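Local coordinates for 3-hydroxyacyl-CoA dehydrogenase (Brucella suis, PDB 4O5O), which probably catalyses the NAD(H)-dependent interconversion of 3-hydroxyacyl-CoA and 3-ketoacyl-CoA, as a member of the short-chain dehydrogenase/reductase family with a Rossmann-type fold, at residues B[158-163]-B[251-256]; B[195-200]-B[235-240]; B[125-130]-B[177-182]. All coordinates share one frame; numbering follows the deposited sequence.

How the contacts relate
The three contacts gather at the end of the parallel sheet where strands 149-154, 192-199 and 251-254 lie side by side. Contact 1 ties segment 158-163 to the outermost strand, 251-254, and contact 2 packs helix 231-243 against the next strand in; their centres lie about 12 Å apart, and Ile-252 O meets Ala-198 N at 2.8 Å. Contact 3 shares the face of contact 1, across the sheet from the helix of contact 2, and meets contact 1 where Val-251 packs on Ala-177 and Thr-180. Its centre is about 15 Å from that of contact 2, which it meets through Thr-180 and Thr-196. A Tris molecule, probably from the crystallisation liquor, lies beside Arg-253.

Contact 1 (B[158-163]-B[251-256]); sequences AAFDGQ and VIRLDG
Arg-253 reaches from strand 251-254 to Asp-161 in segment 158-163, and a salt bridge joins them. NH2 of Arg-253 donates to OD2 of Asp-161 over 2.8 Å with an N-H...O angle of 161°. The N-H points almost straight down the C-O bond, and the oxygen lies close to the guanidinium plane. Asp-255, two residues on, takes the neighbouring edge: its OD2 accepts from NE of Arg-253 at 2.8 Å and from NH2 at 3.2 Å, a side-on grip in which both nitrogens share one oxygen. A water lies at the guanidinium edge as well, accepting from NH1 of Arg-253 at 2.9 Å and donating to OD1 of Asp-161 at 2.8 Å, so that Asp-161 is linked to the arginine directly and through solvent.

Phe-160 supplies the packing; its ring overlaps the rim of one guanidinium face, the planes 20° apart, with CG 3.6 Å from NH1 of Arg-253. The extended chi2 (176°) carries CD over the rim of the phenyl face, and the bend at chi3 turns the guanidinium toward the acids. At the edge of the ring, CZ of Phe-160 touches CG1 of Val-251 at 3.9 Å, the two chains running alongside in opposite senses.

The backbone N of Arg-253 bonds to Glu-250 of a neighbouring subunit, so the salt-bridge network lies on the outermost strand of the sheet next to a subunit interface. Arginine suits this place because its flat cation can bind acids round its edge and pack against an aromatic ring with its face. The two carboxylates probably favour the charged form and offset the nearby like charge of Arg-259, while the network fixes the rotation of the guanidinium.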
loop_
_atom_site.group_PDB
_atom_site.type_symbol
_atom_site.label_atom_id
_atom_site.label_comp_id
_atom_site.label_asym_id
_atom_site.label_seq_id
_atom_site.Cartn_x
_atom_site.Cartn_y
_atom_site.Cartn_z
ATOM N N ALA B 158 -1.766 -10.177 -8.150
ATOM C CA ALA B 158 -0.512 -9.948 -8.868
ATOM C C ALA B 158 -0.164 -8.474 -8.941
ATOM O O ALA B 158 0.998 -8.139 -9.161
ATOM C CB ALA B 158 -0.564 -10.560 -10.256
ATOM N N ALA B 159 -1.138 -7.600 -8.718
ATOM C CA ALA B 159 -0.873 -6.137 -8.627
ATOM C C ALA B 159 -0.063 -5.781 -7.381
ATOM O O ALA B 159 0.472 -4.696 -7.331
ATOM C CB ALA B 159 -2.176 -5.343 -8.639
ATOM N N PHE B 160 -0.018 -6.698 -6.402
ATOM C CA PHE B 160 0.603 -6.484 -5.104
ATOM C C PHE B 160 1.810 -7.398 -4.879
ATOM O O PHE B 160 2.802 -6.960 -4.338
ATOM C CB PHE B 160 -0.421 -6.728 -3.962
ATOM C CG PHE B 160 -1.612 -5.801 -4.004
ATOM C CD1 PHE B 160 -1.512 -4.515 -3.521
ATOM C CD2 PHE B 160 -2.825 -6.215 -4.526
ATOM C CE1 PHE B 160 -2.603 -3.656 -3.566
ATOM C CE2 PHE B 160 -3.913 -5.359 -4.579
ATOM C CZ PHE B 160 -3.796 -4.079 -4.102
ATOM N N ASP B 161 1.692 -8.674 -5.268
ATOM C CA ASP B 161 2.664 -9.723 -4.916
ATOM C C ASP B 161 3.138 -10.492 -6.140
ATOM O O ASP B 161 3.295 -11.709 -6.076
ATOM C CB ASP B 161 2.011 -10.699 -3.914
ATOM C CG ASP B 161 1.529 -9.993 -2.646
ATOM O OD1 ASP B 161 2.323 -9.218 -2.037
ATOM O OD2 ASP B 161 0.373 -10.182 -2.277
ATOM N N GLY B 162 3.386 -9.801 -7.245
ATOM C CA GLY B 162 3.654 -10.476 -8.510
ATOM C C GLY B 162 4.771 -11.502 -8.430
ATOM O O GLY B 162 5.832 -11.266 -7.852
ATOM N N GLN B 163 4.521 -12.669 -9.020
ATOM C CA GLN B 163 5.476 -13.737 -9.017
ATOM C C GLN B 163 6.452 -13.621 -10.182
ATOM O O GLN B 163 6.221 -12.923 -11.150
ATOM C CB GLN B 163 4.724 -15.089 -9.129
ATOM C CG GLN B 163 3.676 -15.314 -8.043
ATOM C CD GLN B 163 3.196 -16.753 -7.992
ATOM O OE1 GLN B 163 2.526 -17.224 -8.907
ATOM N NE2 GLN B 163 3.619 -17.482 -6.965
ATOM N N VAL B 251 -9.660 -0.646 -3.932
ATOM C CA VAL B 251 -9.295 -1.949 -4.430
ATOM C C VAL B 251 -9.452 -2.926 -3.277
ATOM O O VAL B 251 -8.815 -2.744 -2.231
ATOM C CB VAL B 251 -7.847 -1.944 -4.952
ATOM C CG1 VAL B 251 -7.416 -3.315 -5.431
ATOM C CG2 VAL B 251 -7.666 -0.934 -6.080
ATOM N N ILE B 252 -10.312 -3.927 -3.439
ATOM C CA ILE B 252 -10.506 -4.935 -2.398
ATOM C C ILE B 252 -9.873 -6.268 -2.787
ATOM O O ILE B 252 -10.232 -6.850 -3.830
ATOM C CB ILE B 252 -11.999 -5.195 -2.164
ATOM C CG1 ILE B 252 -12.705 -3.898 -1.762
ATOM C CG2 ILE B 252 -12.220 -6.291 -1.132
ATOM C CD1 ILE B 252 -14.201 -4.030 -1.612
ATOM N N ARG B 253 -8.974 -6.756 -1.941
ATOM C CA ARG B 253 -8.366 -8.070 -2.134
ATOM C C ARG B 253 -9.370 -9.133 -1.689
ATOM O O ARG B 253 -9.907 -9.058 -0.579
ATOM C CB ARG B 253 -7.089 -8.211 -1.310
ATOM C CG ARG B 253 -6.028 -7.221 -1.704
ATOM C CD ARG B 253 -4.818 -7.323 -0.804
ATOM N NE ARG B 253 -4.105 -8.557 -1.060
ATOM C CZ ARG B 253 -2.796 -8.656 -1.157
ATOM N NH1 ARG B 253 -2.009 -7.613 -0.908
ATOM N NH2 ARG B 253 -2.300 -9.835 -1.454
ATOM N N LEU B 254 -9.595 -10.106 -2.567
ATOM C CA LEU B 254 -10.474 -11.229 -2.294
ATOM C C LEU B 254 -9.657 -12.500 -2.498
ATOM O O LEU B 254 -9.567 -13.028 -3.618
ATOM C CB LEU B 254 -11.687 -11.168 -3.210
ATOM C CG LEU B 254 -12.732 -12.243 -3.011
ATOM C CD1 LEU B 254 -13.447 -12.105 -1.663
ATOM C CD2 LEU B 254 -13.733 -12.236 -4.159
ATOM N N ASP B 255 -8.980 -12.933 -1.441
ATOM C CA ASP B 255 -7.811 -13.792 -1.647
ATOM C C ASP B 255 -7.489 -14.734 -0.517
ATOM O O ASP B 255 -6.433 -15.383 -0.562
ATOM C CB ASP B 255 -6.584 -12.923 -2.021
ATOM C CG ASP B 255 -6.109 -12.017 -0.888
ATOM O OD1 ASP B 255 -6.621 -12.148 0.258
ATOM O OD2 ASP B 255 -5.224 -11.154 -1.163
ATOM N N GLY B 256 -8.332 -14.865 0.505
ATOM C CA GLY B 256 -8.026 -15.886 1.552
ATOM C C GLY B 256 -6.736 -15.599 2.340
ATOM O O GLY B 256 -6.124 -16.519 2.919
HETATM O O HOH W 1 0.881 -7.555 -0.360
#

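Contact 2 (B[195-200]-B[235-240]); sequences MTIAPG and AALVHH
Leu-237 and Val-238, on adjoining positions of helix 231-243, receive the side chain of Ile-197 from strand 192-199; the contact is wholly apolar. Leu-237 comes first in sequence and points at the strand. Its chi1 of 179° sets CG anti to the backbone N, and CD2 then meets the isoleucine tip to tip, 3.8 Å from CG1 of Ile-197 and 3.9 Å from its CG2. The methyl thus rests against both branches at once. Val-238 follows from beside it, its chain crossing that of Ile-197 at about a right angle. CG2 of Val-238 lies 3.6 Å from CD1 of Ile-197, and that same CD1 is also 3.9 Å from CG of Leu-237. The isoleucine has the longer, extended arm needed to reach between two branched helix residues, whereas its CG2 stays back to meet the leucine. Tyr-234 and Ile-241 of the same helix also touch Ile-197, and the helix faces a second subunit through Leu-237 and His-240. Between these two segments no hydrogen bond forms, so their cohesion rests on burial and fit: branched aliphatic chains seat the helix on one face of the Rossmann-type sheet.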
loop_
_atom_site.group_PDB
_atom_site.type_symbol
_atom_site.label_atom_id
_atom_site.label_comp_id
_atom_site.label_asym_id
_atom_site.label_seq_id
_atom_site.Cartn_x
_atom_site.Cartn_y
_atom_site.Cartn_z
ATOM N N MET B 195 -15.030 0.947 -8.535
ATOM C CA MET B 195 -14.389 0.045 -7.596
ATOM C C MET B 195 -13.618 -1.019 -8.318
ATOM O O MET B 195 -13.903 -1.335 -9.474
ATOM C CB MET B 195 -15.445 -0.650 -6.747
ATOM C CG MET B 195 -16.029 0.218 -5.645
ATOM S SD MET B 195 -14.893 0.531 -4.309
ATOM C CE MET B 195 -14.492 -1.137 -3.776
ATOM N N THR B 196 -12.665 -1.604 -7.612
ATOM C CA THR B 196 -11.849 -2.692 -8.155
ATOM C C THR B 196 -11.767 -3.828 -7.177
ATOM O O THR B 196 -11.622 -3.609 -5.982
ATOM C CB THR B 196 -10.446 -2.168 -8.508
ATOM O OG1 THR B 196 -10.609 -1.202 -9.542
ATOM C CG2 THR B 196 -9.503 -3.267 -8.988
ATOM N N ILE B 197 -11.907 -5.052 -7.684
ATOM C CA ILE B 197 -11.650 -6.257 -6.904
ATOM C C ILE B 197 -10.340 -6.851 -7.382
ATOM O O ILE B 197 -10.120 -6.941 -8.604
ATOM C CB ILE B 197 -12.770 -7.314 -7.054
ATOM C CG1 ILE B 197 -14.132 -6.781 -6.599
ATOM C CG2 ILE B 197 -12.427 -8.601 -6.333
ATOM C CD1 ILE B 197 -15.352 -7.610 -6.989
ATOM N N ALA B 198 -9.471 -7.242 -6.447
ATOM C CA ALA B 198 -8.220 -7.916 -6.736
ATOM C C ALA B 198 -8.344 -9.377 -6.287
ATOM O O ALA B 198 -8.073 -9.707 -5.112
ATOM C CB ALA B 198 -7.059 -7.202 -6.037
ATOM N N PRO B 199 -8.762 -10.255 -7.212
ATOM C CA PRO B 199 -8.888 -11.645 -6.798
ATOM C C PRO B 199 -7.565 -12.353 -6.546
ATOM O O PRO B 199 -6.571 -12.064 -7.222
ATOM C CB PRO B 199 -9.618 -12.316 -7.972
ATOM C CG PRO B 199 -10.066 -11.240 -8.868
ATOM C CD PRO B 199 -9.191 -10.053 -8.599
ATOM N N GLY B 200 -7.588 -13.315 -5.620
ATOM C CA GLY B 200 -6.528 -14.296 -5.491
ATOM C C GLY B 200 -6.693 -15.406 -6.481
ATOM O O GLY B 200 -7.033 -15.160 -7.643
ATOM N N ALA B 235 -18.507 -13.056 -7.455
ATOM C CA ALA B 235 -19.791 -12.447 -7.826
ATOM C C ALA B 235 -20.547 -11.907 -6.615
ATOM O O ALA B 235 -21.236 -10.884 -6.723
ATOM C CB ALA B 235 -20.665 -13.434 -8.592
ATOM N N ALA B 236 -20.435 -12.587 -5.467
ATOM C CA ALA B 236 -21.065 -12.095 -4.234
ATOM C C ALA B 236 -20.482 -10.753 -3.785
ATOM O O ALA B 236 -21.213 -9.858 -3.350
ATOM C CB ALA B 236 -20.918 -13.133 -3.132
ATOM N N LEU B 237 -19.165 -10.587 -3.928
ATOM C CA LEU B 237 -18.546 -9.305 -3.615
ATOM C C LEU B 237 -19.000 -8.228 -4.603
ATOM O O LEU B 237 -19.250 -7.086 -4.219
ATOM C CB LEU B 237 -17.025 -9.456 -3.542
ATOM C CG LEU B 237 -16.257 -8.158 -3.232
ATOM C CD1 LEU B 237 -16.749 -7.532 -1.921
ATOM C CD2 LEU B 237 -14.751 -8.376 -3.198
ATOM N N VAL B 238 -19.097 -8.589 -5.883
ATOM C CA VAL B 238 -19.622 -7.651 -6.878
ATOM C C VAL B 238 -21.025 -7.190 -6.444
ATOM O O VAL B 238 -21.349 -5.993 -6.442
ATOM C CB VAL B 238 -19.699 -8.305 -8.272
ATOM C CG1 VAL B 238 -20.554 -7.469 -9.229
ATOM C CG2 VAL B 238 -18.281 -8.534 -8.810
ATOM N N HIS B 239 -21.847 -8.145 -6.038
ATOM C CA HIS B 239 -23.204 -7.811 -5.597
ATOM C C HIS B 239 -23.167 -6.836 -4.401
ATOM O O HIS B 239 -23.914 -5.851 -4.382
ATOM C CB HIS B 239 -23.896 -9.120 -5.213
ATOM C CG HIS B 239 -25.379 -9.014 -5.040
ATOM N ND1 HIS B 239 -26.194 -10.122 -4.960
ATOM C CD2 HIS B 239 -26.199 -7.942 -5.026
ATOM C CE1 HIS B 239 -27.450 -9.732 -4.825
ATOM N NE2 HIS B 239 -27.480 -8.412 -4.865
ATOM N N HIS B 240 -22.283 -7.093 -3.435
ATOM C CA HIS B 240 -22.175 -6.222 -2.268
ATOM C C HIS B 240 -21.733 -4.810 -2.658
ATOM O O HIS B 240 -22.235 -3.843 -2.122
ATOM C CB HIS B 240 -21.207 -6.784 -1.200
ATOM C CG HIS B 240 -21.210 -5.949 0.031
ATOM N ND1 HIS B 240 -22.349 -5.792 0.789
ATOM C CD2 HIS B 240 -20.289 -5.113 0.560
ATOM C CE1 HIS B 240 -22.108 -4.948 1.774
ATOM N NE2 HIS B 240 -20.876 -4.504 1.642
#

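Contact 3 (B[125-130]-B[177-182]); sequences GTFNML and AAMTLP
Met-179 of helix 167-187 reaches across to three residues of helix 112-137, and all the side-chain packing between the two segments passes through it. Its terminal methyl faces two partners on helix 112-137: CE is 3.9 Å from CD2 of Leu-130, which it meets tip to tip, and 4.0 Å from CG2 of Thr-126. The sulfur takes the third, with SD 3.9 Å from CD1 of Phe-127 and 5.1 Å from the ring centroid. This is a Met-aromatic contact of oblique geometry, SD standing 70° off the ring normal. Methionine fits because its long, flexible chain spans segments whose axes approach to 11.8 Å, and its bend at chi3 (-68°) turns the methyl aside while the sulfur stays near the phenylalanine.

One shell out, the hydroxyl of Thr-126 bonds back to the carbonyl of Asn-122, a turn earlier, and the methyl is left for the methionine. The phenylalanine ring is also stacked on Phe-115 of a neighbouring subunit, so the contact adjoins a subunit interface. Next after Met-179, Thr-180 turns away and is tied back to its own helix: its OG1 donates to O of Ala-177 at 2.8 Å from above the carbonyl plane, and N of Thr-180 reaches the same oxygen from that face. OG1 is also hydrogen-bonded to Thr-196 of strand 192-199.

The two segments run in nearly the same direction, 25° apart. Thr-126 and Leu-130 also rest on strand 149-154 of the parallel sheet, and Thr-180 touches strand 251-254. The pair thus forms part of the helical layer along one face of that sheet.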
loop_
_atom_site.group_PDB
_atom_site.type_symbol
_atom_site.label_atom_id
_atom_site.label_comp_id
_atom_site.label_asym_id
_atom_site.label_seq_id
_atom_site.Cartn_x
_atom_site.Cartn_y
_atom_site.Cartn_z
ATOM N N GLY B 125 -8.434 -2.713 -22.625
ATOM C CA GLY B 125 -9.828 -3.175 -22.768
ATOM C C GLY B 125 -10.722 -2.723 -21.630
ATOM O O GLY B 125 -11.875 -2.347 -21.833
ATOM N N THR B 126 -10.206 -2.765 -20.416
ATOM C CA THR B 126 -10.953 -2.314 -19.241
ATOM C C THR B 126 -11.234 -0.805 -19.290
ATOM O O THR B 126 -12.341 -0.385 -19.076
ATOM C CB THR B 126 -10.227 -2.749 -17.946
ATOM O OG1 THR B 126 -10.540 -4.140 -17.707
ATOM C CG2 THR B 126 -10.637 -1.936 -16.722
ATOM N N PHE B 127 -10.250 -0.032 -19.704
ATOM C CA PHE B 127 -10.448 1.399 -19.863
ATOM C C PHE B 127 -11.448 1.690 -20.979
ATOM O O PHE B 127 -12.338 2.579 -20.829
ATOM C CB PHE B 127 -9.150 2.139 -20.144
ATOM C CG PHE B 127 -9.365 3.615 -20.282
ATOM C CD1 PHE B 127 -9.598 4.378 -19.149
ATOM C CD2 PHE B 127 -9.406 4.226 -21.516
ATOM C CE1 PHE B 127 -9.852 5.720 -19.240
ATOM C CE2 PHE B 127 -9.636 5.585 -21.621
ATOM C CZ PHE B 127 -9.863 6.329 -20.477
ATOM N N ASN B 128 -11.316 0.982 -22.099
ATOM C CA ASN B 128 -12.218 1.201 -23.215
ATOM C C ASN B 128 -13.665 0.966 -22.807
ATOM O O ASN B 128 -14.552 1.794 -23.073
ATOM C CB ASN B 128 -11.849 0.274 -24.372
ATOM C CG ASN B 128 -12.661 0.561 -25.620
ATOM O OD1 ASN B 128 -12.876 1.725 -25.975
ATOM N ND2 ASN B 128 -13.126 -0.501 -26.281
ATOM N N MET B 129 -13.936 -0.140 -22.133
ATOM C CA MET B 129 -15.312 -0.391 -21.733
ATOM C C MET B 129 -15.771 0.593 -20.649
ATOM O O MET B 129 -16.929 1.001 -20.649
ATOM C CB MET B 129 -15.480 -1.850 -21.277
ATOM C CG MET B 129 -15.265 -2.860 -22.408
ATOM S SD MET B 129 -16.202 -2.564 -23.900
ATOM C CE MET B 129 -17.864 -2.364 -23.257
ATOM N N LEU B 130 -14.886 0.979 -19.715
ATOM C CA LEU B 130 -15.320 1.902 -18.681
ATOM C C LEU B 130 -15.661 3.290 -19.226
ATOM O O LEU B 130 -16.654 3.879 -18.810
ATOM C CB LEU B 130 -14.328 1.947 -17.529
ATOM C CG LEU B 130 -13.144 2.863 -17.486
ATOM C CD1 LEU B 130 -13.526 4.317 -17.189
ATOM C CD2 LEU B 130 -12.233 2.338 -16.398
ATOM N N ALA B 177 -5.647 -1.228 -11.086
ATOM C CA ALA B 177 -5.804 -0.822 -9.704
ATOM C C ALA B 177 -5.590 0.689 -9.527
ATOM O O ALA B 177 -6.386 1.380 -8.879
ATOM C CB ALA B 177 -4.881 -1.608 -8.790
ATOM N N ALA B 178 -4.525 1.212 -10.134
ATOM C CA ALA B 178 -4.129 2.627 -9.956
ATOM C C ALA B 178 -5.095 3.612 -10.586
ATOM O O ALA B 178 -5.144 4.747 -10.173
ATOM C CB ALA B 178 -2.708 2.870 -10.454
ATOM N N MET B 179 -5.799 3.190 -11.633
ATOM C CA MET B 179 -6.823 3.979 -12.293
ATOM C C MET B 179 -8.035 4.258 -11.419
ATOM O O MET B 179 -8.807 5.181 -11.705
ATOM C CB MET B 179 -7.423 3.222 -13.511
ATOM C CG MET B 179 -6.603 3.145 -14.723
ATOM S SD MET B 179 -7.737 2.928 -16.083
ATOM C CE MET B 179 -8.514 1.313 -15.959
ATOM N N THR B 180 -8.290 3.378 -10.453
ATOM C CA THR B 180 -9.577 3.396 -9.763
ATOM C C THR B 180 -9.833 4.813 -9.201
ATOM O O THR B 180 -10.923 5.369 -9.364
ATOM C CB THR B 180 -9.630 2.349 -8.652
ATOM O OG1 THR B 180 -9.165 1.100 -9.136
ATOM C CG2 THR B 180 -11.026 2.192 -8.113
ATOM N N LEU B 181 -8.865 5.362 -8.473
ATOM C CA LEU B 181 -9.044 6.668 -7.831
ATOM C C LEU B 181 -9.280 7.851 -8.765
ATOM O O LEU B 181 -10.276 8.553 -8.582
ATOM C CB LEU B 181 -7.922 6.934 -6.834
ATOM C CG LEU B 181 -8.038 8.233 -6.054
ATOM C CD1 LEU B 181 -9.288 8.223 -5.162
ATOM C CD2 LEU B 181 -6.748 8.462 -5.274
ATOM N N PRO B 182 -8.416 8.095 -9.762
ATOM C CA PRO B 182 -8.670 9.228 -10.625
ATOM C C PRO B 182 -9.977 9.106 -11.385
ATOM O O PRO B 182 -10.630 10.124 -11.648
ATOM C CB PRO B 182 -7.463 9.226 -11.594
ATOM C CG PRO B 182 -6.840 7.858 -11.469
ATOM C CD PRO B 182 -7.102 7.486 -10.028
#